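Local atomic coordinates of archaeal actin homolog (Thermoplasma acidophilum, PDB entry 2FSJ), a protein that polymerizes into bundles of helical filaments in a reaction that requires nucleoside triphosphate and works optimally with ATP. Residues G225-L233 / F247-S255. Residues are numbered along the deposited sequence; the frame is centred on the assembly and turned at random.
Sequences GVGDAISAL and FDLAQEALS
Ile230 inserts both of its branches between Phe247, Ala250, Gln251 and Leu254. Its CG2 methyl lies over the face of the Phe247 ring, a CH-pi contact 4.1 Å from the ring centroid and 29° off the normal, and the same methyl meets Ala250 CB at 3.7 Å. The other branch, with CG1 anti to the carbonyl carbon (chi1 -65°), carries CD1 to 3.6 Å from Phe247 CZ and crosses the extended Gln251 side chain obliquely, from CB to its amide carbon CD, 3.8 Å away. Cut back to alanine, this position would probably leave the Phe247 ring without its methyl cover and open a gap between Gln251 and Leu254. Leu254 crosses Ile230 at about a right angle; its CD1 touches Ile230 CG1 and sits 3.6 Å from Val226 CG1, while its CD2 comes against Ala229 CB. Leu233 covers the backbone of 247-255, with Leu233 CD2 3.6 Å from Ala253 O, and also touches Ala253 CB. Van der Waals packing, partly against the Gln251 amide and the Ala253 carbonyl, thus joins two near-perpendicular helices (axes 9.0 Å apart, crossing at 98°) at the nucleotide cleft of this actin-like fold. Gln251 is itself an ATP-binding residue, and Val226 lies beside Gly306 and Phe247 beside Ser199, two more of them. At the start of helix 226-241, Gly225 N donates to Asp228 OD2. Backbone hydrogen bonds join Val226 to Gly198 and Gly227 to Ser199, just after strand 191-197, while helix 268-290 packs on Ala229 and Leu233, strand 258-260 meets Ala253, and helix 307-310 touches Leu254.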
loop_
_atom_site.group_PDB
_atom_site.type_symbol
_atom_site.label_atom_id
_atom_site.label_comp_id
_atom_site.label_asym_id
_atom_site.label_seq_id
_atom_site.Cartn_x
_atom_site.Cartn_y
_atom_site.Cartn_z
ATOM N N GLY A 225 5.450 -9.316 7.835
ATOM C CA GLY A 225 5.131 -9.192 6.426
ATOM C C GLY A 225 6.248 -9.760 5.540
ATOM O O GLY A 225 7.158 -10.422 6.033
ATOM N N VAL A 226 6.223 -9.425 4.261
ATOM C CA VAL A 226 7.165 -9.963 3.298
ATOM C C VAL A 226 8.613 -9.608 3.670
ATOM O O VAL A 226 9.479 -10.330 3.324
ATOM C CB VAL A 226 6.877 -9.484 1.864
ATOM C CG1 VAL A 226 7.883 -10.138 0.873
ATOM C CG2 VAL A 226 5.435 -9.813 1.452
ATOM N N GLY A 227 8.848 -8.481 4.338
ATOM C CA GLY A 227 10.189 -8.091 4.754
ATOM C C GLY A 227 10.842 -9.047 5.707
ATOM O O GLY A 227 12.062 -9.179 5.735
ATOM N N ASP A 228 10.036 -9.738 6.489
ATOM C CA ASP A 228 10.548 -10.788 7.375
ATOM C C ASP A 228 11.050 -11.988 6.589
ATOM O O ASP A 228 12.076 -12.563 6.944
ATOM C CB ASP A 228 9.507 -11.199 8.367
ATOM C CG ASP A 228 9.073 -10.020 9.266
ATOM O OD1 ASP A 228 9.901 -9.542 10.080
ATOM O OD2 ASP A 228 7.958 -9.457 9.168
ATOM N N ALA A 229 10.367 -12.318 5.502
ATOM C CA ALA A 229 10.834 -13.365 4.581
ATOM C C ALA A 229 12.092 -12.921 3.835
ATOM O O ALA A 229 13.015 -13.713 3.706
ATOM C CB ALA A 229 9.733 -13.796 3.592
ATOM N N ILE A 230 12.135 -11.652 3.417
ATOM C CA ILE A 230 13.322 -11.077 2.744
ATOM C C ILE A 230 14.542 -11.081 3.693
ATOM O O ILE A 230 15.656 -11.484 3.305
ATOM C CB ILE A 230 13.033 -9.647 2.259
ATOM C CG1 ILE A 230 11.946 -9.655 1.174
ATOM C CG2 ILE A 230 14.289 -8.978 1.715
ATOM C CD1 ILE A 230 11.243 -8.315 1.021
ATOM N N SER A 231 14.321 -10.700 4.946
ATOM C CA SER A 231 15.418 -10.715 5.922
ATOM C C SER A 231 15.881 -12.130 6.217
ATOM O O SER A 231 17.104 -12.384 6.343
ATOM C CB SER A 231 15.024 -10.013 7.222
ATOM O OG SER A 231 14.915 -8.620 6.929
ATOM N N ALA A 232 14.946 -13.045 6.340
ATOM C CA ALA A 232 15.306 -14.452 6.571
ATOM C C ALA A 232 16.128 -15.036 5.389
ATOM O O ALA A 232 17.099 -15.733 5.595
ATOM C CB ALA A 232 14.072 -15.314 6.860
ATOM N N LEU A 233 15.765 -14.699 4.154
ATOM C CA LEU A 233 16.499 -15.178 2.992
ATOM C C LEU A 233 17.889 -14.526 2.916
ATOM O O LEU A 233 18.884 -15.175 2.571
ATOM C CB LEU A 233 15.692 -14.931 1.702
ATOM C CG LEU A 233 16.349 -15.357 0.359
ATOM C CD1 LEU A 233 16.846 -16.770 0.401
ATOM C CD2 LEU A 233 15.430 -15.188 -0.836
ATOM N N PHE A 247 18.760 -5.339 -0.210
ATOM C CA PHE A 247 17.359 -5.661 0.078
ATOM C C PHE A 247 16.537 -5.876 -1.179
ATOM O O PHE A 247 15.835 -6.882 -1.269
ATOM C CB PHE A 247 16.749 -4.567 0.961
ATOM C CG PHE A 247 15.279 -4.753 1.249
ATOM C CD1 PHE A 247 14.868 -5.338 2.421
ATOM C CD2 PHE A 247 14.320 -4.336 0.337
ATOM C CE1 PHE A 247 13.500 -5.518 2.687
ATOM C CE2 PHE A 247 12.963 -4.512 0.602
ATOM C CZ PHE A 247 12.559 -5.092 1.786
ATOM N N ASP A 248 16.642 -4.967 -2.155
ATOM C CA ASP A 248 15.843 -5.061 -3.402
ATOM C C ASP A 248 16.212 -6.335 -4.166
ATOM O O ASP A 248 15.346 -6.980 -4.754
ATOM C CB ASP A 248 16.013 -3.823 -4.301
ATOM C CG ASP A 248 15.332 -2.588 -3.731
ATOM O OD1 ASP A 248 14.248 -2.763 -3.132
ATOM O OD2 ASP A 248 15.802 -1.418 -3.809
ATOM N N LEU A 249 17.483 -6.734 -4.118
ATOM C CA LEU A 249 17.887 -7.977 -4.794
ATOM C C LEU A 249 17.364 -9.225 -4.073
ATOM O O LEU A 249 16.963 -10.190 -4.700
ATOM C CB LEU A 249 19.408 -8.062 -4.888
ATOM C CG LEU A 249 20.008 -9.169 -5.776
ATOM C CD1 LEU A 249 19.495 -9.136 -7.221
ATOM C CD2 LEU A 249 21.551 -9.070 -5.788
ATOM N N ALA A 250 17.398 -9.213 -2.746
ATOM C CA ALA A 250 16.817 -10.290 -1.951
ATOM C C ALA A 250 15.319 -10.446 -2.171
ATOM O O ALA A 250 14.815 -11.534 -2.195
ATOM C CB ALA A 250 17.078 -10.042 -0.457
ATOM N N GLN A 251 14.599 -9.350 -2.277
ATOM C CA GLN A 251 13.164 -9.427 -2.589
ATOM C C GLN A 251 12.945 -10.156 -3.932
ATOM O O GLN A 251 12.129 -11.057 -4.024
ATOM C CB GLN A 251 12.538 -8.026 -2.581
ATOM C CG GLN A 251 11.034 -8.027 -2.955
ATOM C CD GLN A 251 10.294 -6.839 -2.388
ATOM O OE1 GLN A 251 10.884 -5.799 -2.179
ATOM N NE2 GLN A 251 8.994 -7.006 -2.114
ATOM N N GLU A 252 13.752 -9.839 -4.941
ATOM C CA GLU A 252 13.679 -10.563 -6.222
ATOM C C GLU A 252 13.935 -12.023 -6.004
ATOM O O GLU A 252 13.253 -12.860 -6.566
ATOM C CB GLU A 252 14.726 -10.085 -7.216
ATOM C CG GLU A 252 14.601 -8.671 -7.726
ATOM C CD GLU A 252 15.596 -8.438 -8.872
ATOM O OE1 GLU A 252 15.742 -9.367 -9.721
ATOM O OE2 GLU A 252 16.255 -7.355 -8.903
ATOM N N ALA A 253 14.904 -12.336 -5.152
ATOM C CA ALA A 253 15.305 -13.722 -4.937
ATOM C C ALA A 253 14.232 -14.579 -4.268
ATOM O O ALA A 253 14.359 -15.797 -4.189
ATOM C CB ALA A 253 16.649 -13.779 -4.180
ATOM N N LEU A 254 13.157 -13.957 -3.778
ATOM C CA LEU A 254 11.974 -14.719 -3.339
ATOM C C LEU A 254 11.249 -15.499 -4.468
ATOM O O LEU A 254 10.719 -16.580 -4.233
ATOM C CB LEU A 254 10.937 -13.784 -2.687
ATOM C CG LEU A 254 11.257 -13.116 -1.354
ATOM C CD1 LEU A 254 10.136 -12.103 -1.067
ATOM C CD2 LEU A 254 11.431 -14.073 -0.187
ATOM N N SER A 255 11.192 -14.914 -5.659
ATOM C CA SER A 255 10.459 -15.489 -6.811
ATOM C C SER A 255 11.353 -16.237 -7.808
ATOM O O SER A 255 10.953 -17.266 -8.386
ATOM C CB SER A 255 9.712 -14.354 -7.512
ATOM O OG SER A 255 8.948 -13.641 -6.557
#